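Long-range contacts in Acarbose/maltose binding protein GacH (Streptomyces glaucescens, PDB 3K01), which binds the sugar-like inhibitor acarbose and an acarbose homolog, and probably maltose, as the solute receptor of an ABC transporter: residues A[105-110]-A[300-305]; A[209-214]-A[406-411]; A[248-253]-A[264-269]. One frame throughout, in Å; residues are numbered along the deposited sequence.

Interaction 1: residues A[105-110]-A[300-305]; sequences APLDGT and LSVYAG
Val302 O accepts a nearly straight hydrogen bond from Ala105 N at 2.8 Å, with an angle of 170° at the hydrogen. Water 1 makes a second link beside this bond. It accepts from Val302 N at 2.8 Å and lies 2.8 Å from Ala105 O, to which it can donate. The backbone N and O of both residues thus have partners within the contact, one pair through the water.

The side chains of the same two residues pack against each other. Ala105 CB lies 4.0 Å from Val302 CG1. The other methyl of Val302, CG2, lies beside the backbone N and anti to the carbonyl carbon; there it meets Leu107 CD2 at 4.0 Å. The valine thus spreads its two branches over two residues of the loop. Ala304 closes the end of the contact, its CB 3.8 Å from Ala105 N. Beyond Leu107 the loop turns back in a type II beta turn, with Gly109 at positive phi. Thr110 OG1 donates to Leu107 O across this turn at 2.7 Å.

Helix 309-320 adds Leu309 against Val302 and Tyr313 against Leu107. Here the loop after helix 92-100 docks on the end of strand 293-302, part of the mixed central sheet of this periplasmic-binding-protein type fold.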
ATOM      1  N   ALA A 105       8.779  -4.611  20.158  1.00  8.02           N
ATOM      2  CA  ALA A 105      10.175  -4.584  20.610  1.00  8.47           C
ATOM      3  C   ALA A 105      11.027  -3.756  19.665  1.00  8.13           C
ATOM      4  O   ALA A 105      10.928  -3.900  18.448  1.00  8.64           O
ATOM      5  CB  ALA A 105      10.721  -6.012  20.642  1.00  9.43           C
ATOM      6  N   PRO A 106      11.900  -2.891  20.191  1.00  9.04           N
ATOM      7  CA  PRO A 106      12.794  -2.180  19.268  1.00  9.06           C
ATOM      8  C   PRO A 106      13.870  -3.121  18.731  1.00  9.21           C
ATOM      9  O   PRO A 106      14.362  -3.987  19.461  1.00  9.98           O
ATOM     10  CB  PRO A 106      13.427  -1.112  20.168  1.00  9.73           C
ATOM     11  CG  PRO A 106      13.418  -1.727  21.543  1.00 10.81           C
ATOM     12  CD  PRO A 106      12.121  -2.511  21.605  1.00  9.57           C
ATOM     13  N   LEU A 107      14.253  -2.942  17.476  1.00  8.48           N
ATOM     14  CA  LEU A 107      15.130  -3.881  16.813  1.00  8.62           C
ATOM     15  C   LEU A 107      16.517  -3.315  16.560  1.00  8.40           C
ATOM     16  O   LEU A 107      17.404  -4.049  16.132  1.00  8.44           O
ATOM     17  CB  LEU A 107      14.489  -4.358  15.502  1.00  7.91           C
ATOM     18  CG  LEU A 107      13.136  -5.052  15.625  1.00  7.40           C
ATOM     19  CD1 LEU A 107      12.652  -5.525  14.253  1.00  8.63           C
ATOM     20  CD2 LEU A 107      13.165  -6.234  16.587  1.00  8.96           C
ATOM     21  N   ASP A 108      16.729  -2.017  16.792  1.00  9.37           N
ATOM     22  CA  ASP A 108      18.089  -1.466  16.600  1.00 10.34           C
ATOM     23  C   ASP A 108      19.062  -2.147  17.520  1.00 10.66           C
ATOM     24  O   ASP A 108      18.746  -2.469  18.658  1.00 11.18           O
ATOM     25  CB  ASP A 108      18.115   0.029  16.845  1.00 12.23           C
ATOM     26  CG  ASP A 108      17.071   0.736  16.042  1.00 12.15           C
ATOM     27  OD1 ASP A 108      17.281   0.954  14.812  1.00 14.52           O
ATOM     28  OD2 ASP A 108      15.992   0.940  16.636  1.00 16.07           O
ATOM     29  N   GLY A 109      20.237  -2.439  16.993  1.00 10.03           N
ATOM     30  CA  GLY A 109      21.262  -3.095  17.791  1.00 10.70           C
ATOM     31  C   GLY A 109      20.878  -4.512  18.153  1.00 10.09           C
ATOM     32  O   GLY A 109      21.326  -5.032  19.178  1.00 11.04           O
ATOM     33  N   THR A 110      20.062  -5.157  17.315  1.00  9.43           N
ATOM     34  CA  THR A 110      19.724  -6.567  17.476  1.00  9.53           C
ATOM     35  C   THR A 110      20.023  -7.316  16.212  1.00  9.75           C
ATOM     36  O   THR A 110      20.111  -6.713  15.137  1.00 10.19           O
ATOM     37  CB  THR A 110      18.245  -6.841  17.808  1.00  9.87           C
ATOM     38  OG1 THR A 110      17.455  -6.733  16.610  1.00  9.33           O
ATOM     39  CG2 THR A 110      17.725  -5.920  18.898  1.00 10.46           C
ATOM     40  N   LEU A 300       7.250  -7.277   9.287  1.00  7.15           N
ATOM     41  CA  LEU A 300       7.227  -8.223  10.411  1.00  7.04           C
ATOM     42  C   LEU A 300       7.797  -7.558  11.638  1.00  6.87           C
ATOM     43  O   LEU A 300       8.859  -6.933  11.573  1.00  7.20           O
ATOM     44  CB  LEU A 300       8.066  -9.452  10.098  1.00  8.42           C
ATOM     45  CG  LEU A 300       7.616 -10.166   8.827  1.00  9.15           C
ATOM     46  CD1 LEU A 300       8.820 -10.613   8.000  1.00 15.04           C
ATOM     47  CD2 LEU A 300       6.654 -11.273   9.170  1.00 16.23           C
ATOM     48  N   SER A 301       7.070  -7.679  12.743  1.00  6.87           N
ATOM     49  CA  SER A 301       7.467  -7.063  14.003  0.50  6.68           C
ATOM     50  C   SER A 301       7.493  -8.091  15.114  1.00  7.56           C
ATOM     51  O   SER A 301       6.862  -9.147  15.023  1.00  7.66           O
ATOM     52  CB  SER A 301       6.482  -5.956  14.355  0.50  6.25           C
ATOM     53  OG  SER A 301       6.519  -4.953  13.361  0.50  3.78           O
ATOM     54  N   VAL A 302       8.220  -7.769  16.169  1.00  8.01           N
ATOM     55  CA  VAL A 302       8.370  -8.630  17.331  1.00  7.94           C
ATOM     56  C   VAL A 302       7.587  -7.989  18.473  1.00  8.02           C
ATOM     57  O   VAL A 302       7.712  -6.789  18.713  1.00  8.35           O
ATOM     58  CB  VAL A 302       9.851  -8.774  17.700  1.00  8.36           C
ATOM     59  CG1 VAL A 302       9.993  -9.594  18.979  1.00  8.95           C
ATOM     60  CG2 VAL A 302      10.668  -9.412  16.548  1.00  9.43           C
ATOM     61  N   TYR A 303       6.765  -8.787  19.146  1.00  7.82           N
ATOM     62  CA  TYR A 303       6.019  -8.307  20.295  1.00  8.71           C
ATOM     63  C   TYR A 303       6.947  -7.917  21.436  1.00  9.12           C
ATOM     64  O   TYR A 303       7.857  -8.670  21.807  1.00  8.68           O
ATOM     65  CB  TYR A 303       5.045  -9.393  20.703  1.00  8.93           C
ATOM     66  CG  TYR A 303       4.394  -9.214  22.057  1.00  8.31           C
ATOM     67  CD1 TYR A 303       3.758  -8.016  22.415  1.00 10.01           C
ATOM     68  CD2 TYR A 303       4.410 -10.253  22.977  1.00  9.57           C
ATOM     69  CE1 TYR A 303       3.155  -7.870  23.667  1.00 11.58           C
ATOM     70  CE2 TYR A 303       3.792 -10.114  24.238  1.00 10.70           C
ATOM     71  CZ  TYR A 303       3.179  -8.925  24.558  1.00 10.59           C
ATOM     72  OH  TYR A 303       2.593  -8.763  25.811  1.00 14.53           O
ATOM     73  N   ALA A 304       6.708  -6.746  22.015  1.00  8.81           N
ATOM     74  CA  ALA A 304       7.582  -6.208  23.072  1.00  9.65           C
ATOM     75  C   ALA A 304       7.718  -7.157  24.244  1.00 10.53           C
ATOM     76  O   ALA A 304       8.779  -7.218  24.859  1.00 11.83           O
ATOM     77  CB  ALA A 304       7.070  -4.847  23.552  1.00 10.32           C
ATOM     78  N   GLY A 305       6.647  -7.875  24.573  1.00  9.25           N
ATOM     79  CA  GLY A 305       6.640  -8.772  25.747  1.00  9.52           C
ATOM     80  C   GLY A 305       7.001 -10.210  25.416  1.00  9.88           C
ATOM     81  O   GLY A 305       6.811 -11.105  26.250  1.00 10.86           O
TER
HETATM   82  O   HOH W   1       9.664  -5.347  16.436  1.00  8.96           O

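Interaction 2: residues A[209-214]-A[406-411]; sequences KTVTVD and KLLKDY
A tyrosine near the C-terminus of the chain packs against a G1 beta bulge in this contact. Lys209 and Thr210 form the bulge, both facing Asp205 of the small two-stranded antiparallel sheet. Lys209 CA sits over one face of the Tyr411 ring, 3.8 Å from its centroid and 17° off the normal, a CH-pi contact. The point of approach is offset toward the rim. On the opposite face of the ring lies Leu408 CD1, from its own segment, so the ring is sandwiched between aliphatic groups.

The lysine side chain runs across the tyrosine at about a right angle. Its CG stands 3.9 Å from Tyr411 CE1. Further out, CD passes 3.7 Å from Asp410 O. Beyond it, bends at chi3 and chi4 (-74° and -76°) lead the amine away. The two charged ends do not meet: Lys209 NZ and Asp410 OD2 remain 5.0 Å apart, so any attraction between them is probably modest. Tyr411 CA also makes a CA-H...O contact of 3.2 Å with Lys209 O. Val211 adds an apolar touch, its CG2 4.1 Å from Tyr411 CB. The same methyl reaches Leu408 CD1 at 4.4 Å.

Leu408 is the first residue after helix 393-407 to leave helical backbone angles, and a type I beta turn from Leu408 to Tyr411 follows. Tyr411 N bonds back to Leu408 O at 3.0 Å, closing this turn. Backbone hydrogen bonds join Lys412 to Lys209 and Val211. Val204 of strand 204-205 touches Leu408 and Tyr411, Ile369 of a loop touches both as well, and Val211 rests on Tyr404 and Arg405 of helix 393-407.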
ATOM      1  N   LYS A 209       6.347  18.937  12.758  1.00 19.17           N
ATOM      2  CA  LYS A 209       5.022  18.815  13.364  1.00 17.94           C
ATOM      3  C   LYS A 209       4.063  19.865  12.802  1.00 15.30           C
ATOM      4  O   LYS A 209       3.454  20.648  13.531  1.00 14.40           O
ATOM      5  CB  LYS A 209       5.103  18.874  14.890  1.00 18.52           C
ATOM      6  CG  LYS A 209       5.702  17.604  15.502  1.00 21.56           C
ATOM      7  CD  LYS A 209       5.298  17.429  16.962  1.00 25.90           C
ATOM      8  CE  LYS A 209       6.046  18.399  17.874  1.00 28.98           C
ATOM      9  NZ  LYS A 209       7.466  17.977  18.100  1.00 31.79           N
ATOM     10  N   THR A 210       3.915  19.849  11.475  1.00 13.51           N
ATOM     11  CA  THR A 210       3.073  20.820  10.775  0.50 13.08           C
ATOM     12  C   THR A 210       2.092  20.079   9.859  1.00 12.42           C
ATOM     13  O   THR A 210       2.515  19.179   9.130  1.00 13.08           O
ATOM     14  CB  THR A 210       3.942  21.797   9.951  0.50 12.88           C
ATOM     15  OG1 THR A 210       4.893  22.431  10.821  0.50 13.23           O
ATOM     16  CG2 THR A 210       3.075  22.860   9.264  0.50 12.34           C
ATOM     17  N   VAL A 211       0.820  20.452   9.915  1.00 10.46           N
ATOM     18  CA  VAL A 211      -0.178  19.939   8.982  1.00  9.57           C
ATOM     19  C   VAL A 211       0.038  20.629   7.628  1.00  9.72           C
ATOM     20  O   VAL A 211       0.145  21.861   7.548  1.00 10.35           O
ATOM     21  CB  VAL A 211      -1.574  20.208   9.527  1.00  8.96           C
ATOM     22  CG1 VAL A 211      -2.649  19.956   8.461  1.00  9.62           C
ATOM     23  CG2 VAL A 211      -1.815  19.332  10.733  1.00 10.13           C
ATOM     24  N   THR A 212       0.116  19.841   6.564  1.00  9.13           N
ATOM     25  CA  THR A 212       0.374  20.389   5.232  1.00  8.86           C
ATOM     26  C   THR A 212      -0.739  20.083   4.215  1.00  8.92           C
ATOM     27  O   THR A 212      -0.691  20.604   3.093  1.00  8.74           O
ATOM     28  CB  THR A 212       1.728  19.924   4.654  1.00 10.21           C
ATOM     29  OG1 THR A 212       1.758  18.499   4.663  1.00 11.09           O
ATOM     30  CG2 THR A 212       2.921  20.449   5.472  1.00 10.48           C
ATOM     31  N   VAL A 213      -1.731  19.282   4.591  1.00  7.92           N
ATOM     32  CA  VAL A 213      -2.797  18.890   3.655  1.00  8.11           C
ATOM     33  C   VAL A 213      -3.615  20.069   3.143  1.00  8.82           C
ATOM     34  O   VAL A 213      -4.247  19.979   2.075  1.00  9.31           O
ATOM     35  CB  VAL A 213      -3.722  17.842   4.291  1.00  7.98           C
ATOM     36  CG1 VAL A 213      -4.677  18.471   5.299  1.00  8.20           C
ATOM     37  CG2 VAL A 213      -4.489  17.037   3.232  1.00  9.81           C
ATOM     38  N   ASP A 214      -3.587  21.173   3.891  1.00  8.47           N
ATOM     39  CA  ASP A 214      -4.340  22.371   3.512  1.00 10.13           C
ATOM     40  C   ASP A 214      -3.467  23.468   2.922  1.00  9.90           C
ATOM     41  O   ASP A 214      -3.907  24.637   2.842  1.00 11.95           O
ATOM     42  CB  ASP A 214      -5.211  22.895   4.661  1.00 10.53           C
ATOM     43  CG  ASP A 214      -4.426  23.167   5.933  1.00 11.40           C
ATOM     44  OD1 ASP A 214      -3.207  22.919   5.986  1.00 10.99           O
ATOM     45  OD2 ASP A 214      -5.061  23.687   6.879  1.00 14.80           O
ATOM     46  N   LYS A 406      -7.056  18.853  14.979  1.00 13.21           N
ATOM     47  CA  LYS A 406      -7.810  18.329  16.113  1.00 15.34           C
ATOM     48  C   LYS A 406      -7.334  16.930  16.517  1.00 15.44           C
ATOM     49  O   LYS A 406      -7.273  16.611  17.716  1.00 15.49           O
ATOM     50  CB  LYS A 406      -9.303  18.319  15.801  1.00 17.06           C
ATOM     51  CG  LYS A 406      -9.943  19.688  15.879  1.00 20.84           C
ATOM     52  CD  LYS A 406     -11.387  19.643  15.414  1.00 26.83           C
ATOM     53  CE  LYS A 406     -12.149  20.895  15.849  1.00 29.22           C
ATOM     54  NZ  LYS A 406     -11.794  22.096  15.044  1.00 32.23           N
ATOM     55  N   LEU A 407      -6.988  16.097  15.534  1.00 14.42           N
ATOM     56  CA  LEU A 407      -6.465  14.738  15.757  1.00 15.28           C
ATOM     57  C   LEU A 407      -5.045  14.736  16.326  1.00 14.86           C
ATOM     58  O   LEU A 407      -4.690  13.860  17.137  1.00 15.58           O
ATOM     59  CB  LEU A 407      -6.399  13.978  14.423  1.00 16.06           C
ATOM     60  CG  LEU A 407      -7.712  13.468  13.881  1.00 16.93           C
ATOM     61  CD1 LEU A 407      -7.453  13.046  12.443  1.00 15.79           C
ATOM     62  CD2 LEU A 407      -8.254  12.316  14.746  1.00 18.99           C
ATOM     63  N   LEU A 408      -4.244  15.676  15.838  1.00 14.77           N
ATOM     64  CA  LEU A 408      -2.819  15.824  16.144  1.00 15.40           C
ATOM     65  C   LEU A 408      -2.679  17.093  16.975  1.00 16.90           C
ATOM     66  O   LEU A 408      -2.312  18.180  16.492  1.00 17.21           O
ATOM     67  CB  LEU A 408      -1.985  15.942  14.871  1.00 14.18           C
ATOM     68  CG  LEU A 408      -2.182  14.868  13.806  1.00 14.06           C
ATOM     69  CD1 LEU A 408      -1.536  15.321  12.544  1.00 15.25           C
ATOM     70  CD2 LEU A 408      -1.550  13.542  14.238  1.00 15.86           C
ATOM     71  N   LYS A 409      -2.972  16.932  18.239  1.00 18.03           N
ATOM     72  CA  LYS A 409      -3.026  18.016  19.187  1.00 18.05           C
ATOM     73  C   LYS A 409      -1.770  18.884  19.249  1.00 16.72           C
ATOM     74  O   LYS A 409      -1.863  20.056  19.625  1.00 17.31           O
ATOM     75  CB  LYS A 409      -3.352  17.431  20.560  1.00 18.29           C
ATOM     76  CG  LYS A 409      -4.743  16.762  20.661  1.00 21.69           C
ATOM     77  CD  LYS A 409      -5.070  16.396  22.124  1.00 21.40           C
ATOM     78  CE  LYS A 409      -5.924  15.093  22.267  1.00 26.70           C
ATOM     79  NZ  LYS A 409      -5.961  14.485  23.687  1.00 22.50           N
ATOM     80  N   ASP A 410      -0.608  18.324  18.908  1.00 15.64           N
ATOM     81  CA  ASP A 410       0.639  19.086  18.963  1.00 15.68           C
ATOM     82  C   ASP A 410       1.237  19.460  17.607  1.00 16.23           C
ATOM     83  O   ASP A 410       2.423  19.768  17.496  1.00 16.63           O
ATOM     84  CB  ASP A 410       1.681  18.362  19.823  1.00 15.63           C
ATOM     85  CG  ASP A 410       2.076  16.998  19.272  1.00 17.38           C
ATOM     86  OD1 ASP A 410       1.469  16.502  18.289  1.00 16.64           O
ATOM     87  OD2 ASP A 410       3.023  16.389  19.837  1.00 19.24           O
ATOM     88  N   TYR A 411       0.419  19.417  16.562  1.00 15.66           N
ATOM     89  CA  TYR A 411       0.866  19.902  15.264  1.00 15.74           C
ATOM     90  C   TYR A 411       0.354  21.312  15.019  1.00 16.85           C
ATOM     91  O   TYR A 411      -0.738  21.657  15.473  1.00 18.31           O
ATOM     92  CB  TYR A 411       0.370  18.971  14.153  1.00 14.63           C
ATOM     93  CG  TYR A 411       1.224  17.751  13.908  1.00 13.30           C
ATOM     94  CD1 TYR A 411       1.532  16.852  14.952  1.00 13.70           C
ATOM     95  CD2 TYR A 411       1.705  17.471  12.630  1.00 12.43           C
ATOM     96  CE1 TYR A 411       2.321  15.727  14.704  1.00 14.41           C
ATOM     97  CE2 TYR A 411       2.474  16.359  12.383  1.00 12.42           C
ATOM     98  CZ  TYR A 411       2.798  15.492  13.419  1.00 13.26           C
ATOM     99  OH  TYR A 411       3.566  14.372  13.148  1.00 16.86           O
TER

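Interaction 3: residues A[248-253]-A[264-269]; sequences AFKSGK and IEDVKA
Two helices joined through strand 254-259 meet here, the C-terminal end of helix 241-251 against the short helix 264-268. Lys250 and Asp266 form a salt bridge at the outer side of the contact. Lys250 NZ donates to Asp266 OD1 at 2.8 Å. It comes from above the carboxylate, 41° out of its plane. The lysine chain is bent at chi3 (67°) and crosses the aspartate at about a right angle. On the way its CE passes 3.3 Å from Asp266 O, and its CG lies 4.1 Å from Val267 CA. The aliphatic part of the lysine therefore lies on the backbone of the second helix before its charged end reaches the acid. Asp266 OD2 has a second partner, Gln246 NE2, one turn earlier on the first helix, so both carboxylate oxygens are held from helix 241-251.

Helix 241-251 ends in a Schellman motif. Gly252 takes positive phi, and its N bonds back to Phe249 O at 3.3 Å. Phe249, in this last turn, points inward. Its CG is anti to the backbone N (chi1 -176°), which carries the ring to the second helix. There Val267 CG1 meets the edge of the ring, in its plane, 3.8 Å from Phe249 CE2. Val267 CG2 lies 4.1 Å from Phe249 CD2, well out of the ring plane. Met257 of strand 254-259, Phe146 of strand 132-148 and Leu279 of strand 279-283 each touch both side chains.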
ATOM      1  N   ALA A 248     -16.914  -0.899 -14.464  1.00  7.33           N
ATOM      2  CA  ALA A 248     -16.665   0.072 -15.531  1.00  6.77           C
ATOM      3  C   ALA A 248     -15.421  -0.316 -16.319  1.00  6.25           C
ATOM      4  O   ALA A 248     -15.408  -0.215 -17.574  1.00  6.43           O
ATOM      5  CB  ALA A 248     -16.517   1.487 -14.966  1.00  7.32           C
ATOM      6  N   PHE A 249     -14.363  -0.715 -15.627  1.00  5.74           N
ATOM      7  CA  PHE A 249     -13.131  -1.009 -16.331  1.00  5.99           C
ATOM      8  C   PHE A 249     -13.224  -2.352 -17.070  1.00  6.00           C
ATOM      9  O   PHE A 249     -12.773  -2.475 -18.222  1.00  6.43           O
ATOM     10  CB  PHE A 249     -11.951  -1.003 -15.361  1.00  6.24           C
ATOM     11  CG  PHE A 249     -10.628  -1.201 -16.015  1.00  5.46           C
ATOM     12  CD1 PHE A 249     -10.018  -0.139 -16.665  1.00  6.69           C
ATOM     13  CD2 PHE A 249     -10.027  -2.441 -16.053  1.00  6.77           C
ATOM     14  CE1 PHE A 249      -8.772  -0.312 -17.273  1.00  6.35           C
ATOM     15  CE2 PHE A 249      -8.777  -2.607 -16.689  1.00  6.79           C
ATOM     16  CZ  PHE A 249      -8.157  -1.542 -17.302  1.00  6.14           C
ATOM     17  N   LYS A 250     -13.772  -3.367 -16.417  1.00  6.41           N
ATOM     18  CA  LYS A 250     -13.909  -4.688 -17.054  1.00  6.65           C
ATOM     19  C   LYS A 250     -14.771  -4.674 -18.293  1.00  7.55           C
ATOM     20  O   LYS A 250     -14.534  -5.467 -19.240  1.00  7.66           O
ATOM     21  CB  LYS A 250     -14.461  -5.696 -16.058  1.00  8.00           C
ATOM     22  CG  LYS A 250     -13.393  -6.085 -14.995  1.00  7.92           C
ATOM     23  CD  LYS A 250     -13.989  -6.752 -13.765  1.00  9.59           C
ATOM     24  CE  LYS A 250     -14.588  -8.111 -14.064  1.00 10.19           C
ATOM     25  NZ  LYS A 250     -15.167  -8.708 -12.823  1.00 11.92           N
ATOM     26  N   SER A 251     -15.762  -3.797 -18.306  1.00  6.96           N
ATOM     27  CA  SER A 251     -16.695  -3.716 -19.423  1.00  6.40           C
ATOM     28  C   SER A 251     -16.269  -2.734 -20.510  1.00  7.10           C
ATOM     29  O   SER A 251     -16.868  -2.716 -21.586  1.00  8.05           O
ATOM     30  CB  SER A 251     -18.068  -3.280 -18.924  1.00  6.52           C
ATOM     31  OG  SER A 251     -18.031  -1.935 -18.479  1.00  8.18           O
ATOM     32  N   GLY A 252     -15.263  -1.897 -20.264  1.00  7.00           N
ATOM     33  CA  GLY A 252     -14.890  -0.889 -21.247  1.00  7.49           C
ATOM     34  C   GLY A 252     -15.730   0.367 -21.220  1.00  7.94           C
ATOM     35  O   GLY A 252     -15.590   1.221 -22.096  1.00  8.75           O
ATOM     36  N   LYS A 253     -16.577   0.539 -20.210  1.00  7.49           N
ATOM     37  CA  LYS A 253     -17.227   1.826 -20.011  1.00  7.83           C
ATOM     38  C   LYS A 253     -16.172   2.932 -19.813  1.00  7.31           C
ATOM     39  O   LYS A 253     -16.351   4.080 -20.228  1.00  7.92           O
ATOM     40  CB  LYS A 253     -18.160   1.749 -18.812  1.00  8.48           C
ATOM     41  CG  LYS A 253     -18.962   3.006 -18.598  1.00 12.67           C
ATOM     42  CD  LYS A 253     -19.946   2.807 -17.463  1.00 17.47           C
ATOM     43  CE  LYS A 253     -20.830   4.033 -17.334  1.00 20.77           C
ATOM     44  NZ  LYS A 253     -21.856   3.876 -16.276  1.00 22.55           N
ATOM     45  N   ILE A 264      -5.865  -7.376 -10.103  1.00  7.22           N
ATOM     46  CA  ILE A 264      -5.434  -8.002 -11.363  1.00  8.18           C
ATOM     47  C   ILE A 264      -6.259  -9.230 -11.736  1.00  8.47           C
ATOM     48  O   ILE A 264      -6.707  -9.335 -12.875  1.00  8.01           O
ATOM     49  CB  ILE A 264      -3.925  -8.313 -11.313  1.00  7.95           C
ATOM     50  CG1 ILE A 264      -3.095  -7.011 -11.318  1.00  7.57           C
ATOM     51  CG2 ILE A 264      -3.524  -9.235 -12.466  1.00  9.61           C
ATOM     52  CD1 ILE A 264      -3.068  -6.270 -12.626  1.00  8.05           C
ATOM     53  N   GLU A 265      -6.458 -10.143 -10.804  1.00  8.58           N
ATOM     54  CA  GLU A 265      -7.198 -11.349 -11.162  1.00  9.31           C
ATOM     55  C   GLU A 265      -8.641 -11.029 -11.540  1.00  8.97           C
ATOM     56  O   GLU A 265      -9.176 -11.584 -12.511  1.00  8.94           O
ATOM     57  CB  GLU A 265      -7.096 -12.404 -10.058  1.00 10.94           C
ATOM     58  CG  GLU A 265      -5.682 -12.989  -9.971  1.00 13.32           C
ATOM     59  CD  GLU A 265      -5.223 -13.624 -11.281  1.00 17.83           C
ATOM     60  OE1 GLU A 265      -5.973 -14.467 -11.814  1.00 22.31           O
ATOM     61  OE2 GLU A 265      -4.136 -13.274 -11.803  1.00 18.25           O
ATOM     62  N   ASP A 266      -9.282 -10.121 -10.808  1.00  8.56           N
ATOM     63  CA  ASP A 266     -10.632  -9.739 -11.165  1.00  8.86           C
ATOM     64  C   ASP A 266     -10.681  -9.108 -12.563  1.00  7.95           C
ATOM     65  O   ASP A 266     -11.596  -9.383 -13.352  1.00  7.90           O
ATOM     66  CB  ASP A 266     -11.212  -8.797 -10.100  1.00  9.43           C
ATOM     67  CG  ASP A 266     -12.680  -8.478 -10.337  1.00 11.44           C
ATOM     68  OD1 ASP A 266     -13.476  -9.385 -10.649  1.00 14.46           O
ATOM     69  OD2 ASP A 266     -13.055  -7.295 -10.227  1.00 13.58           O
ATOM     70  N   VAL A 267      -9.707  -8.261 -12.886  1.00  7.57           N
ATOM     71  CA  VAL A 267      -9.691  -7.624 -14.204  1.00  8.10           C
ATOM     72  C   VAL A 267      -9.596  -8.693 -15.285  1.00  8.17           C
ATOM     73  O   VAL A 267     -10.258  -8.620 -16.325  1.00  8.32           O
ATOM     74  CB  VAL A 267      -8.538  -6.593 -14.339  1.00  8.04           C
ATOM     75  CG1 VAL A 267      -8.316  -6.234 -15.817  1.00  8.86           C
ATOM     76  CG2 VAL A 267      -8.847  -5.371 -13.467  1.00  9.25           C
ATOM     77  N   LYS A 268      -8.748  -9.692 -15.054  1.00  8.89           N
ATOM     78  CA  LYS A 268      -8.559 -10.758 -16.043  1.00 10.07           C
ATOM     79  C   LYS A 268      -9.809 -11.593 -16.270  1.00 10.66           C
ATOM     80  O   LYS A 268      -9.906 -12.299 -17.278  1.00 11.36           O
ATOM     81  CB  LYS A 268      -7.413 -11.663 -15.628  1.00 11.18           C
ATOM     82  CG  LYS A 268      -6.037 -11.111 -15.728  1.00 14.12           C
ATOM     83  CD  LYS A 268      -5.190 -12.307 -15.353  1.00 20.14           C
ATOM     84  CE  LYS A 268      -3.781 -12.023 -15.148  1.00 23.07           C
ATOM     85  NZ  LYS A 268      -3.265 -13.294 -14.554  1.00 16.71           N
ATOM     86  N   ALA A 269     -10.770 -11.516 -15.363  1.00  9.21           N
ATOM     87  CA  ALA A 269     -12.064 -12.180 -15.549  1.00 10.57           C
ATOM     88  C   ALA A 269     -13.064 -11.302 -16.307  1.00 10.54           C
ATOM     89  O   ALA A 269     -14.198 -11.689 -16.547  1.00 11.92           O
ATOM     90  CB  ALA A 269     -12.633 -12.576 -14.183  1.00 11.75           C
TER

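Interaction 1 is the buried one; interactions 2 and 3 are each partly buried. Interactions 1 and 3 both lie against the large mixed sheet and both have neighbours on its long strand 132-148, but at widely separated places, their centres about 42 Å apart. Interaction 2 instead joins the separate two-stranded sheet to the chain's C-terminal end. The chemistry differs accordingly. Interaction 1 combines one direct backbone bond, a bridging water and small apolar contacts, interaction 2 has no direct hydrogen bond between its segments and relies on CH-pi and apolar contacts, and interaction 3 sets a salt bridge beside an aromatic-aliphatic contact. In sequence, interactions 1 and 2 interleave, while interaction 3 is nested within both.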